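Long-range contacts in post-proline cleaving enzyme (Rickettsia typhi, PDB 4HVT), which probably cleaves peptides on the carboxyl side of proline, as a serine-type oligopeptidase of the prolyl oligopeptidase family: residues E445-E450 and V467-I472; G476-L481 and A508-L513; L392-A397 and I414-V419; K61-I66 and N501-K506. All coordinates share one frame; numbering follows the deposited sequence. Where two conformers were deposited one is given.

Contact 1: E445-E450 and V467-I472; sequences ENYVLE and VYKKGI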
loop_
_atom_site.group_PDB
_atom_site.type_symbol
_atom_site.label_atom_id
_atom_site.label_comp_id
_atom_site.label_asym_id
_atom_site.label_seq_id
_atom_site.Cartn_x
_atom_site.Cartn_y
_atom_site.Cartn_z
ATOM N N GLU A 445 14.578 24.293 6.748
ATOM C CA GLU A 445 14.938 25.565 6.126
ATOM C C GLU A 445 16.112 25.467 5.167
ATOM O O GLU A 445 16.324 26.397 4.411
ATOM C CB GLU A 445 15.239 26.627 7.193
ATOM C CG GLU A 445 13.997 27.156 7.867
ATOM C CD GLU A 445 14.177 28.525 8.495
ATOM O OE1 GLU A 445 15.282 29.129 8.391
ATOM O OE2 GLU A 445 13.203 29.016 9.109
ATOM N N ASN A 446 16.891 24.382 5.210
ATOM C CA ASN A 446 17.993 24.214 4.259
ATOM C C ASN A 446 17.492 23.634 2.944
ATOM O O ASN A 446 18.308 23.451 2.045
ATOM C CB ASN A 446 19.078 23.259 4.768
ATOM C CG ASN A 446 19.899 23.838 5.855
ATOM O OD1 ASN A 446 19.897 25.047 6.056
ATOM N ND2 ASN A 446 20.652 22.979 6.562
ATOM N N TYR A 447 16.178 23.321 2.871
ATOM C CA TYR A 447 15.564 22.695 1.669
ATOM C C TYR A 447 14.402 23.483 1.046
ATOM O O TYR A 447 13.790 24.356 1.670
ATOM C CB TYR A 447 15.126 21.284 2.039
ATOM C CG TYR A 447 16.258 20.508 2.599
ATOM C CD1 TYR A 447 17.141 19.817 1.758
ATOM C CD2 TYR A 447 16.525 20.522 3.966
ATOM C CE1 TYR A 447 18.251 19.147 2.271
ATOM C CE2 TYR A 447 17.629 19.850 4.494
ATOM C CZ TYR A 447 18.479 19.155 3.656
ATOM O OH TYR A 447 19.571 18.520 4.212
ATOM N N VAL A 448 14.103 23.159 -0.203
ATOM C CA VAL A 448 12.991 23.749 -0.916
ATOM C C VAL A 448 12.099 22.618 -1.393
ATOM O O VAL A 448 12.596 21.609 -1.893
ATOM C CB VAL A 448 13.460 24.549 -2.147
ATOM C CG1 VAL A 448 12.247 25.142 -2.868
ATOM C CG2 VAL A 448 14.409 25.653 -1.731
ATOM N N LEU A 449 10.805 22.838 -1.252
ATOM C CA LEU A 449 9.752 21.982 -1.761
ATOM C C LEU A 449 8.942 22.833 -2.733
ATOM O O LEU A 449 8.293 23.839 -2.317
ATOM C CB LEU A 449 8.872 21.483 -0.610
ATOM C CG LEU A 449 7.556 20.807 -1.035
ATOM C CD1 LEU A 449 7.839 19.622 -1.971
ATOM C CD2 LEU A 449 6.738 20.376 0.159
ATOM N N GLU A 450 8.958 22.453 -4.023
ATOM C CA GLU A 450 8.154 23.150 -5.010
ATOM C C GLU A 450 7.122 22.214 -5.628
ATOM O O GLU A 450 7.457 21.103 -6.056
ATOM C CB GLU A 450 9.010 23.702 -6.131
ATOM C CG GLU A 450 9.755 24.971 -5.876
ATOM C CD GLU A 450 10.427 25.411 -7.161
ATOM O OE1 GLU A 450 11.666 25.341 -7.229
ATOM O OE2 GLU A 450 9.688 25.727 -8.133
ATOM N N VAL A 467 12.034 18.521 -4.719
ATOM C CA VAL A 467 12.698 18.810 -3.439
ATOM C C VAL A 467 14.213 18.867 -3.679
ATOM O O VAL A 467 14.799 17.979 -4.329
ATOM C CB VAL A 467 12.420 17.729 -2.380
ATOM C CG1 VAL A 467 13.243 17.945 -1.102
ATOM C CG2 VAL A 467 10.954 17.751 -2.028
ATOM N N TYR A 468 14.852 19.919 -3.179
ATOM C CA TYR A 468 16.287 20.080 -3.364
ATOM C C TYR A 468 16.887 20.836 -2.189
ATOM O O TYR A 468 16.182 21.437 -1.339
ATOM C CB TYR A 468 16.655 20.770 -4.706
ATOM C CG TYR A 468 16.077 22.144 -4.928
ATOM C CD1 TYR A 468 14.844 22.330 -5.568
ATOM C CD2 TYR A 468 16.785 23.270 -4.538
ATOM C CE1 TYR A 468 14.348 23.620 -5.791
ATOM C CE2 TYR A 468 16.286 24.533 -4.756
ATOM C CZ TYR A 468 15.079 24.697 -5.401
ATOM O OH TYR A 468 14.606 25.996 -5.545
ATOM N N LYS A 469 18.201 20.766 -2.121
ATOM C CA LYS A 469 18.921 21.490 -1.052
ATOM C C LYS A 469 19.207 22.937 -1.480
ATOM O O LYS A 469 19.633 23.181 -2.592
ATOM C CB LYS A 469 20.202 20.726 -0.732
ATOM C CG LYS A 469 20.836 21.101 0.599
ATOM C CD LYS A 469 22.128 20.315 0.809
ATOM C CE LYS A 469 22.809 20.625 2.139
ATOM N NZ LYS A 469 23.736 19.527 2.564
ATOM N N LYS A 470 18.967 23.916 -0.613
ATOM C CA LYS A 470 19.239 25.300 -0.986
ATOM C C LYS A 470 20.715 25.462 -1.332
ATOM O O LYS A 470 21.612 24.882 -0.686
ATOM C CB LYS A 470 18.856 26.258 0.119
ATOM C CG LYS A 470 17.368 26.503 0.213
ATOM C CD LYS A 470 17.002 27.404 1.360
ATOM C CE LYS A 470 15.508 27.382 1.616
ATOM N NZ LYS A 470 15.156 28.393 2.642
ATOM N N GLY A 471 20.958 26.203 -2.402
ATOM C CA GLY A 471 22.322 26.469 -2.822
ATOM C C GLY A 471 22.770 25.686 -4.023
ATOM O O GLY A 471 23.812 25.994 -4.578
ATOM N N ILE A 472 22.016 24.680 -4.473
ATOM C CA ILE A 472 22.449 23.984 -5.686
ATOM C C ILE A 472 22.356 24.894 -6.922
ATOM O O ILE A 472 21.593 25.838 -6.952
ATOM C CB ILE A 472 21.701 22.647 -5.932
ATOM C CG1 ILE A 472 20.223 22.881 -6.209
ATOM C CG2 ILE A 472 21.906 21.711 -4.758
ATOM C CD1 ILE A 472 19.622 21.699 -6.919
#
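Y468 holds CG between its backbone N and its carbonyl carbon (chi1 59°), and its side chain and that of V448 lie side by side, pointing the same way, on one face of a two-stranded pairing. V448 CB approaches the Y468 ring over a face, offset toward the rim, and makes a CH-pi contact with CB 3.9 Å from the Y468 ring centroid. Of its two methyls, CG1 lies by the Y468 hydroxyl, while V448 CG2 touches both the ring at CE2 and, at 3.6 Å, K470 CG, where the valine and lysine side chains cross at about a right angle. E450 comes to the edge of the same ring, in its plane, and there OE1 takes a weak, 3.5 Å hydrogen bond from Y468 OH.

The backbones bind V448 and Y468 as a hydrogen-bonded pair, V448 N to Y468 O at 2.9 Å and Y468 N to V448 O at 3.1 Å. On the other face, L449 CD1 rests 3.6 Å from V467 CG2, and Y447 CE1 packs obliquely on K469 CG, while the K469 amine goes on to the carbonyl of K506. Beyond the strands K470 closes the end: its N donates to N446 O at 2.8 Å with a nearly straight N-H...O angle of 167°, and its extended chain carries NZ to a weak bond with E445 O. G471, at positive phi, is the third residue of a type II turn from K469 to I472. Such antiparallel pairing belongs to a beta hairpin, here strands 447-455 and 461-469, with 447-455 the outermost strand at one end of the mixed sheet of the alpha/beta-hydrolase domain.

Contact 2: G476-L481 and A508-L513; sequences GKNPTL and AGVSVL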
loop_
_atom_site.group_PDB
_atom_site.type_symbol
_atom_site.label_atom_id
_atom_site.label_comp_id
_atom_site.label_asym_id
_atom_site.label_seq_id
_atom_site.Cartn_x
_atom_site.Cartn_y
_atom_site.Cartn_z
ATOM N N GLY A 476 22.268 21.658 -14.766
ATOM C CA GLY A 476 22.014 20.359 -15.385
ATOM C C GLY A 476 22.832 19.202 -14.837
ATOM O O GLY A 476 22.769 18.089 -15.368
ATOM N N LYS A 477 23.563 19.428 -13.762
ATOM C CA LYS A 477 24.470 18.424 -13.240
ATOM C C LYS A 477 24.041 17.874 -11.879
ATOM O O LYS A 477 24.853 17.256 -11.207
ATOM C CB LYS A 477 25.882 19.015 -13.152
ATOM C CG LYS A 477 26.349 19.486 -14.510
ATOM C CD LYS A 477 27.859 19.672 -14.585
ATOM C CE LYS A 477 28.238 19.807 -16.042
ATOM N NZ LYS A 477 27.695 21.098 -16.568
ATOM N N ASN A 478 22.778 18.076 -11.463
ATOM C CA ASN A 478 22.353 17.548 -10.193
ATOM C C ASN A 478 21.857 16.101 -10.300
ATOM O O ASN A 478 20.944 15.810 -11.069
ATOM C CB ASN A 478 21.259 18.407 -9.561
ATOM C CG ASN A 478 21.720 19.830 -9.382
ATOM O OD1 ASN A 478 22.647 20.063 -8.607
ATOM N ND2 ASN A 478 21.184 20.754 -10.191
ATOM N N PRO A 479 22.477 15.200 -9.534
ATOM C CA PRO A 479 21.946 13.848 -9.463
ATOM C C PRO A 479 20.490 13.906 -8.987
ATOM O O PRO A 479 20.197 14.477 -7.941
ATOM C CB PRO A 479 22.865 13.157 -8.434
ATOM C CG PRO A 479 24.093 13.975 -8.438
ATOM C CD PRO A 479 23.599 15.384 -8.596
ATOM N N THR A 480 19.578 13.275 -9.746
ATOM C CA THR A 480 18.153 13.472 -9.569
ATOM C C THR A 480 17.507 12.111 -9.590
ATOM O O THR A 480 17.862 11.281 -10.434
ATOM C CB THR A 480 17.584 14.370 -10.687
ATOM O OG1 THR A 480 18.205 15.656 -10.603
ATOM C CG2 THR A 480 16.060 14.508 -10.632
ATOM N N LEU A 481 16.615 11.883 -8.637
ATOM C CA LEU A 481 15.848 10.656 -8.569
ATOM C C LEU A 481 14.356 10.993 -8.727
ATOM O O LEU A 481 13.742 11.719 -7.898
ATOM C CB LEU A 481 16.177 9.929 -7.275
ATOM C CG LEU A 481 15.946 8.451 -6.990
ATOM C CD1 LEU A 481 16.180 7.570 -8.230
ATOM C CD2 LEU A 481 16.959 8.221 -5.841
ATOM N N ALA A 508 22.862 16.652 -1.597
ATOM C CA ALA A 508 22.642 17.593 -2.711
ATOM C C ALA A 508 22.047 16.914 -3.964
ATOM O O ALA A 508 22.031 17.500 -5.042
ATOM C CB ALA A 508 23.899 18.406 -3.038
ATOM N N GLY A 509 21.497 15.709 -3.761
ATOM C CA GLY A 509 20.634 15.094 -4.772
ATOM C C GLY A 509 19.295 15.783 -4.815
ATOM O O GLY A 509 18.829 16.372 -3.819
ATOM N N VAL A 510 18.603 15.650 -5.946
ATOM C CA VAL A 510 17.296 16.254 -6.117
ATOM C C VAL A 510 16.332 15.101 -6.113
ATOM O O VAL A 510 16.632 14.064 -6.701
ATOM C CB VAL A 510 17.262 16.983 -7.488
ATOM C CG1 VAL A 510 15.884 17.506 -7.781
ATOM C CG2 VAL A 510 18.237 18.165 -7.483
ATOM N N SER A 511 15.160 15.320 -5.490
ATOM C CA SER A 511 14.088 14.323 -5.458
ATOM C C SER A 511 12.868 14.817 -6.241
ATOM O O SER A 511 12.453 15.962 -6.090
ATOM C CB SER A 511 13.663 14.043 -4.013
ATOM O OG SER A 511 14.634 13.255 -3.333
ATOM N N VAL A 512 12.254 13.927 -7.046
ATOM C CA VAL A 512 11.084 14.321 -7.781
ATOM C C VAL A 512 10.041 13.234 -7.746
ATOM O O VAL A 512 10.373 12.069 -7.886
ATOM C CB VAL A 512 11.385 14.663 -9.256
ATOM C CG1 VAL A 512 10.178 15.232 -9.976
ATOM C CG2 VAL A 512 12.518 15.666 -9.328
ATOM N N LEU A 513 8.799 13.658 -7.527
ATOM C CA LEU A 513 7.645 12.753 -7.555
ATOM C C LEU A 513 6.655 13.281 -8.567
ATOM O O LEU A 513 6.177 14.404 -8.420
ATOM C CB LEU A 513 6.945 12.747 -6.175
ATOM C CG LEU A 513 5.699 11.870 -5.999
ATOM C CD1 LEU A 513 6.116 10.440 -6.006
ATOM C CD2 LEU A 513 5.066 12.246 -4.660
HETATM O O HOH W 1 23.758 18.734 -6.686
#
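T480 and V510 pair in parallel within a beta-alpha-beta unit, strands 480-483 and 510-514 being joined through helix 498-505. Three backbone bonds tie them: V510 N to P479 O at 2.8 Å, L481 N to V510 O at 2.9 Å and V512 N to L481 O at 2.8 Å. T480 and V510 lie side by side, pointing the same way. In T480, OG1 is anti to the carbonyl carbon and CG2 anti to the backbone N (chi1 -62° for OG1); OG1 touches V510 CB at 3.5 Å, and CG2 reaches V512 CG2 at 3.9 Å. The hydroxyl donates to N478 O from above the carbonyl plane, which would restrain its rotation.

This pairing forms the 4-3 step in the strand order 1-2-4-3-5-6-7-8 of the alpha/beta-hydrolase sheet, so strand 480-483 has strand 560-565 on its other flank.

N478, just before its strand, packs CB on V510 CG2, and a water donates to both N478 OD1 (2.6 Å) and A508 O (2.7 Å). The N478 amide nitrogen is held by the carbonyls of K473 and I554. A508, at positive phi, is the C-prime residue of the Schellman motif that ends helix 498-505, with G509 N bonded to W504 O.

Contact 3: L392-A397 and I414-V419; sequences LPYQNA and IENSIV. With EDO (1,2-ethanediol), chain G.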
loop_
_atom_site.group_PDB
_atom_site.type_symbol
_atom_site.label_atom_id
_atom_site.label_comp_id
_atom_site.label_asym_id
_atom_site.label_seq_id
_atom_site.Cartn_x
_atom_site.Cartn_y
_atom_site.Cartn_z
ATOM N N LEU A 392 -4.796 22.940 8.758
ATOM C CA LEU A 392 -3.552 22.174 8.852
ATOM C C LEU A 392 -2.327 23.112 8.815
ATOM O O LEU A 392 -2.089 23.691 7.795
ATOM C CB LEU A 392 -3.502 21.200 7.686
ATOM C CG LEU A 392 -4.681 20.205 7.646
ATOM C CD1 LEU A 392 -4.529 19.181 6.556
ATOM C CD2 LEU A 392 -4.930 19.509 8.976
ATOM N N PRO A 393 -1.557 23.208 9.900
ATOM C CA PRO A 393 -0.510 24.234 9.908
ATOM C C PRO A 393 0.801 23.822 9.293
ATOM O O PRO A 393 1.882 24.127 9.840
ATOM C CB PRO A 393 -0.331 24.510 11.404
ATOM C CG PRO A 393 -0.517 23.180 12.030
ATOM C CD PRO A 393 -1.586 22.481 11.182
ATOM N N TYR A 394 0.725 23.170 8.132
ATOM C CA TYR A 394 1.877 22.949 7.266
ATOM C C TYR A 394 1.545 23.460 5.820
ATOM O O TYR A 394 0.390 23.329 5.344
ATOM C CB TYR A 394 2.149 21.438 7.211
ATOM C CG TYR A 394 2.944 20.742 8.317
ATOM C CD1 TYR A 394 2.467 20.653 9.624
ATOM C CD2 TYR A 394 4.102 20.029 8.004
ATOM C CE1 TYR A 394 3.178 19.955 10.614
ATOM C CE2 TYR A 394 4.836 19.358 8.991
ATOM C CZ TYR A 394 4.355 19.305 10.287
ATOM O OH TYR A 394 5.076 18.608 11.260
ATOM N N GLN A 395 2.520 24.018 5.100
ATOM C CA GLN A 395 2.382 24.174 3.641
ATOM C C GLN A 395 2.448 22.808 2.956
ATOM O O GLN A 395 3.155 21.923 3.418
ATOM C CB GLN A 395 3.496 25.050 3.044
ATOM C CG GLN A 395 3.449 26.503 3.496
ATOM C CD GLN A 395 2.269 27.260 2.902
ATOM O OE1 GLN A 395 1.469 27.867 3.626
ATOM N NE2 GLN A 395 2.139 27.203 1.579
ATOM N N ASN A 396 1.740 22.632 1.846
ATOM C CA ASN A 396 1.747 21.325 1.165
ATOM C C ASN A 396 1.473 20.145 2.133
ATOM O O ASN A 396 2.025 19.052 2.037
ATOM C CB ASN A 396 3.052 21.139 0.400
ATOM C CG ASN A 396 3.021 21.813 -0.972
ATOM O OD1 ASN A 396 3.662 22.818 -1.172
ATOM N ND2 ASN A 396 2.227 21.276 -1.897
ATOM N N ALA A 397 0.516 20.367 3.004
ATOM C CA ALA A 397 0.187 19.426 4.070
ATOM C C ALA A 397 -0.249 18.051 3.549
ATOM O O ALA A 397 -0.902 17.940 2.510
ATOM C CB ALA A 397 -0.919 19.994 4.929
ATOM N N ILE A 414 0.438 15.313 10.764
ATOM C CA ILE A 414 0.524 16.290 9.678
ATOM C C ILE A 414 2.022 16.420 9.362
ATOM O O ILE A 414 2.878 16.443 10.283
ATOM C CB ILE A 414 -0.085 17.674 9.983
ATOM C CG1 ILE A 414 -1.474 17.584 10.625
ATOM C CG2 ILE A 414 -0.211 18.523 8.740
ATOM C CD1 ILE A 414 -2.043 18.854 11.183
ATOM N N GLU A 415 2.321 16.501 8.079
ATOM C CA GLU A 415 3.694 16.556 7.579
ATOM C C GLU A 415 3.695 17.194 6.197
ATOM O O GLU A 415 2.626 17.473 5.602
ATOM C CB GLU A 415 4.272 15.145 7.429
ATOM C CG GLU A 415 3.644 14.320 6.294
ATOM C CD GLU A 415 3.921 12.865 6.499
ATOM O OE1 GLU A 415 4.850 12.302 5.878
ATOM O OE2 GLU A 415 3.218 12.233 7.341
ATOM N N ASN A 416 4.916 17.417 5.675
ATOM C CA ASN A 416 5.063 17.657 4.253
ATOM C C ASN A 416 6.389 17.066 3.823
ATOM O O ASN A 416 7.075 16.432 4.580
ATOM C CB ASN A 416 4.840 19.155 3.864
ATOM C CG ASN A 416 6.012 20.069 4.188
ATOM O OD1 ASN A 416 7.142 19.603 4.269
ATOM N ND2 ASN A 416 5.754 21.394 4.347
ATOM N N SER A 417 6.709 17.149 2.554
ATOM C CA SER A 417 7.847 16.386 2.063
ATOM C C SER A 417 9.164 16.752 2.756
ATOM O O SER A 417 10.074 15.927 2.776
ATOM C CB SER A 417 7.964 16.565 0.556
ATOM O OG SER A 417 8.979 15.738 -0.015
ATOM N N ILE A 418 9.268 17.970 3.303
ATOM C CA ILE A 418 10.533 18.429 3.900
ATOM C C ILE A 418 10.409 18.787 5.402
ATOM O O ILE A 418 11.401 19.143 6.028
ATOM C CB ILE A 418 11.197 19.610 3.137
ATOM C CG1 ILE A 418 10.290 20.840 3.079
ATOM C CG2 ILE A 418 11.652 19.180 1.741
ATOM C CD1 ILE A 418 10.938 22.109 2.534
ATOM N N VAL A 419 9.229 18.644 5.971
ATOM C CA VAL A 419 8.999 18.927 7.385
ATOM C C VAL A 419 8.565 17.623 8.074
ATOM O O VAL A 419 7.563 17.057 7.683
ATOM C CB VAL A 419 7.934 20.042 7.592
ATOM C CG1 VAL A 419 7.768 20.273 9.083
ATOM C CG2 VAL A 419 8.343 21.335 6.869
HETATM C C1 EDO G . 3.207 8.401 9.786
HETATM O O1 EDO G . 2.600 7.445 8.925
HETATM C C2 EDO G . 3.730 9.600 9.016
HETATM O O2 EDO G . 3.007 9.750 7.805
HETATM O O HOH W 2 4.305 17.637 0.911
#
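A397 and N416 bring their CA atoms to 5.2 Å where an irregular loop, bent by an inverse gamma turn centred on P393, passes strand 410-415 and the residues that follow it. N416 clasps the loop with its amide. Its CG lies between the backbone N and the carbonyl carbon (chi1 77°), and ND2 donates to Q395 O at 2.8 Å, the acceptor lying in the amide plane. The same side chain shapes its own turn: N416 OD1 accepts from I418 N at 2.8 Å, an Asx turn, with a weaker bond from V419 N. Both polar ends of the amide are thus engaged. A water adds a bridge, donating to N396 O at 2.9 Å and accepting from S417 N at 3.0 Å.

Y394 turns one ring face to the backbone of I414 and E415. E415 N sits over the centre of that face, 3.9 Å above the ring plane, with I414 C nearer the rim. The ring's CD1 meets I414 CG2 at 3.5 Å, and its OH bonds to P420 O and T422 OG1, which anchor the far end of the ring. I414 turns its other branch to the start of the loop, where CD1 touches L392 CD2 and, at 3.7 Å, P393 CD.

The loop leads from strand 388-390 of one beta-propeller sheet into strand 398-402 of the next, in which strand 410-415 stands between 398-402 and 422-426. On the side of the peptidase domain, S417 and I418 rest on L449 and V467 of the hairpin 447-455/461-469, and N501 of helix 498-505 donates to S417 O.

Contact 4: K61-I66 and N501-K506; sequences KEIETI and NEVWVK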
loop_
_atom_site.group_PDB
_atom_site.type_symbol
_atom_site.label_atom_id
_atom_site.label_comp_id
_atom_site.label_asym_id
_atom_site.label_seq_id
_atom_site.Cartn_x
_atom_site.Cartn_y
_atom_site.Cartn_z
ATOM N N LYS A 61 26.493 3.457 6.348
ATOM C CA LYS A 61 26.435 4.192 7.607
ATOM C C LYS A 61 25.158 5.028 7.758
ATOM O O LYS A 61 24.491 4.992 8.817
ATOM C CB LYS A 61 27.690 5.086 7.776
ATOM C CG LYS A 61 27.709 5.912 9.047
ATOM C CD LYS A 61 28.779 7.003 8.976
ATOM C CE LYS A 61 29.338 7.374 10.336
ATOM N NZ LYS A 61 30.662 8.053 10.242
ATOM N N GLU A 62 24.823 5.759 6.700
ATOM C CA GLU A 62 23.712 6.687 6.745
ATOM C C GLU A 62 22.403 5.943 6.904
ATOM O O GLU A 62 21.566 6.358 7.679
ATOM C CB GLU A 62 23.670 7.553 5.500
ATOM C CG GLU A 62 24.902 8.398 5.339
ATOM C CD GLU A 62 24.595 9.860 5.307
ATOM O OE1 GLU A 62 23.916 10.329 6.269
ATOM O OE2 GLU A 62 25.044 10.523 4.346
ATOM N N ILE A 63 22.251 4.822 6.195
ATOM C CA ILE A 63 20.995 4.065 6.264
ATOM C C ILE A 63 20.810 3.367 7.592
ATOM O O ILE A 63 19.735 3.388 8.183
ATOM C CB ILE A 63 20.965 2.982 5.171
ATOM C CG1 ILE A 63 21.164 3.607 3.789
ATOM C CG2 ILE A 63 19.735 2.124 5.335
ATOM C CD1 ILE A 63 19.937 4.018 3.056
ATOM N N GLU A 64 21.886 2.752 8.082
ATOM C CA GLU A 64 21.840 2.092 9.375
ATOM C C GLU A 64 21.532 3.099 10.509
ATOM O O GLU A 64 20.743 2.802 11.406
ATOM C CB GLU A 64 23.113 1.303 9.622
ATOM C CG GLU A 64 23.210 0.111 8.681
ATOM C CD GLU A 64 24.301 -0.866 9.018
ATOM O OE1 GLU A 64 25.280 -0.477 9.686
ATOM O OE2 GLU A 64 24.177 -2.027 8.588
ATOM N N THR A 65 22.094 4.291 10.424
ATOM C CA THR A 65 21.811 5.319 11.443
ATOM C C THR A 65 20.320 5.613 11.492
ATOM O O THR A 65 19.783 5.892 12.560
ATOM C CB THR A 65 22.571 6.628 11.172
ATOM O OG1 THR A 65 23.958 6.331 11.220
ATOM C CG2 THR A 65 22.265 7.706 12.217
ATOM N N ILE A 66 19.672 5.599 10.338
ATOM C CA ILE A 66 18.252 5.948 10.280
ATOM C C ILE A 66 17.389 4.757 10.703
ATOM O O ILE A 66 16.458 4.891 11.510
ATOM C CB ILE A 66 17.827 6.420 8.885
ATOM C CG1 ILE A 66 18.441 7.797 8.584
ATOM C CG2 ILE A 66 16.317 6.493 8.787
ATOM C CD1 ILE A 66 18.545 8.127 7.106
ATOM N N ASN A 501 15.312 12.130 2.121
ATOM C CA ASN A 501 15.773 13.450 2.497
ATOM C C ASN A 501 17.183 13.457 3.059
ATOM O O ASN A 501 17.986 14.338 2.754
ATOM C CB ASN A 501 14.825 14.083 3.535
ATOM C CG ASN A 501 13.517 14.558 2.913
ATOM O OD1 ASN A 501 13.428 14.758 1.696
ATOM N ND2 ASN A 501 12.484 14.672 3.719
ATOM N N GLU A 502 17.480 12.480 3.910
ATOM C CA GLU A 502 18.790 12.464 4.577
ATOM C C GLU A 502 19.883 11.809 3.761
ATOM O O GLU A 502 20.997 12.270 3.773
ATOM C CB GLU A 502 18.699 11.773 5.919
ATOM C CG GLU A 502 17.743 12.453 6.881
ATOM C CD GLU A 502 18.282 12.437 8.267
ATOM O OE1 GLU A 502 19.251 13.225 8.484
ATOM O OE2 GLU A 502 17.740 11.681 9.113
ATOM N N VAL A 503 19.576 10.731 3.055
ATOM C CA VAL A 503 20.600 10.040 2.294
ATOM C C VAL A 503 20.815 10.675 0.931
ATOM O O VAL A 503 21.952 10.764 0.501
ATOM C CB VAL A 503 20.337 8.558 2.109
ATOM C CG1 VAL A 503 21.496 7.959 1.342
ATOM C CG2 VAL A 503 20.184 7.910 3.476
ATOM N N TRP A 504 19.742 11.126 0.284
ATOM C CA TRP A 504 19.818 11.689 -1.054
ATOM C C TRP A 504 19.915 13.238 -1.032
ATOM O O TRP A 504 20.912 13.775 -1.492
ATOM C CB TRP A 504 18.665 11.154 -1.934
ATOM C CG TRP A 504 18.899 11.355 -3.422
ATOM C CD1 TRP A 504 18.319 12.310 -4.188
ATOM C CD2 TRP A 504 19.790 10.649 -4.261
ATOM N NE1 TRP A 504 18.800 12.266 -5.448
ATOM C CE2 TRP A 504 19.692 11.229 -5.543
ATOM C CE3 TRP A 504 20.676 9.579 -4.070
ATOM C CZ2 TRP A 504 20.441 10.771 -6.643
ATOM C CZ3 TRP A 504 21.422 9.128 -5.158
ATOM C CH2 TRP A 504 21.300 9.736 -6.427
ATOM N N VAL A 505 18.905 13.927 -0.492
ATOM C CA VAL A 505 18.746 15.383 -0.693
ATOM C C VAL A 505 19.761 16.164 0.135
ATOM O O VAL A 505 20.316 17.170 -0.336
ATOM C CB VAL A 505 17.312 15.884 -0.399
ATOM C CG1 VAL A 505 17.162 17.341 -0.799
ATOM C CG2 VAL A 505 16.271 15.069 -1.177
ATOM N N LYS A 506 20.067 15.661 1.316
ATOM C CA LYS A 506 21.126 16.265 2.164
ATOM C C LYS A 506 22.514 16.170 1.556
ATOM O O LYS A 506 23.420 16.943 1.899
ATOM C CB LYS A 506 21.104 15.626 3.563
ATOM C CG LYS A 506 22.151 16.122 4.564
ATOM C CD LYS A 506 21.863 15.504 5.927
ATOM C CE LYS A 506 22.634 16.142 7.084
ATOM N NZ LYS A 506 22.073 15.622 8.372
#
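V503 presents a single methyl to three residues of the opposing helix. CG1 is anti to the backbone N, and CG2, anti to the carbonyl carbon, receives I63 CD1 at 3.9 Å, I66 CD1 at 4.0 Å and, also at 4.0 Å, E62 CB. The outer torsion of I63 (chi2 -91°) is off the staggered position and sets CD1 against V503 CG2, the two side chains meeting at about a right angle. I66 is extended instead (chi2 158°), and its CD1 also lies 3.8 Å from E502 CB.

The two glutamates flank this apolar core with chains bent at chi2, and each turns to a partner of its own: E502 OE2 forms a salt bridge with R498 NE, and E62 OE2 accepts from N507 ND2. E62 OE1 and E502 OE1 remain 5.9 Å apart, and E502 OE1 makes a long ion pair with K506 NZ, which may temper the like charges. A wider pi-type turn, in which K506 N bonds to N501 O at 2.9 Å, leaves E502 O buried with no partner in the model.

No hydrogen bond crosses between the segments, whose axes run nearly antiparallel (162°) and 9.9 Å apart. This is apolar helix packing of an early helix, 56-67, on helix 498-505 of the hydrolase fold, consistent with the prolyl oligopeptidase architecture, where both ends of the chain build the peptidase domain.

Overall arrangement
Along the chain contact 4 opens first; contacts 3 and 1 then form in series before it closes, while contact 2 crosses it. Contacts 1 and 2, with centres 11 Å apart, share the mixed hydrolase sheet, where strands 461-469 and 510-514 are neighbours. Helix 498-505 carries one segment of contact 4, whose centre lies about 15 Å from that of contact 2 and 16 Å from that of contact 1. Contact 3 lies where the last propeller sheet begins, its centre about 15 Å from that of contact 1 and about 21 Å from those of contacts 2 and 4; it touches contacts 1 and 4, so one corner of the propeller abuts the peptidase domain.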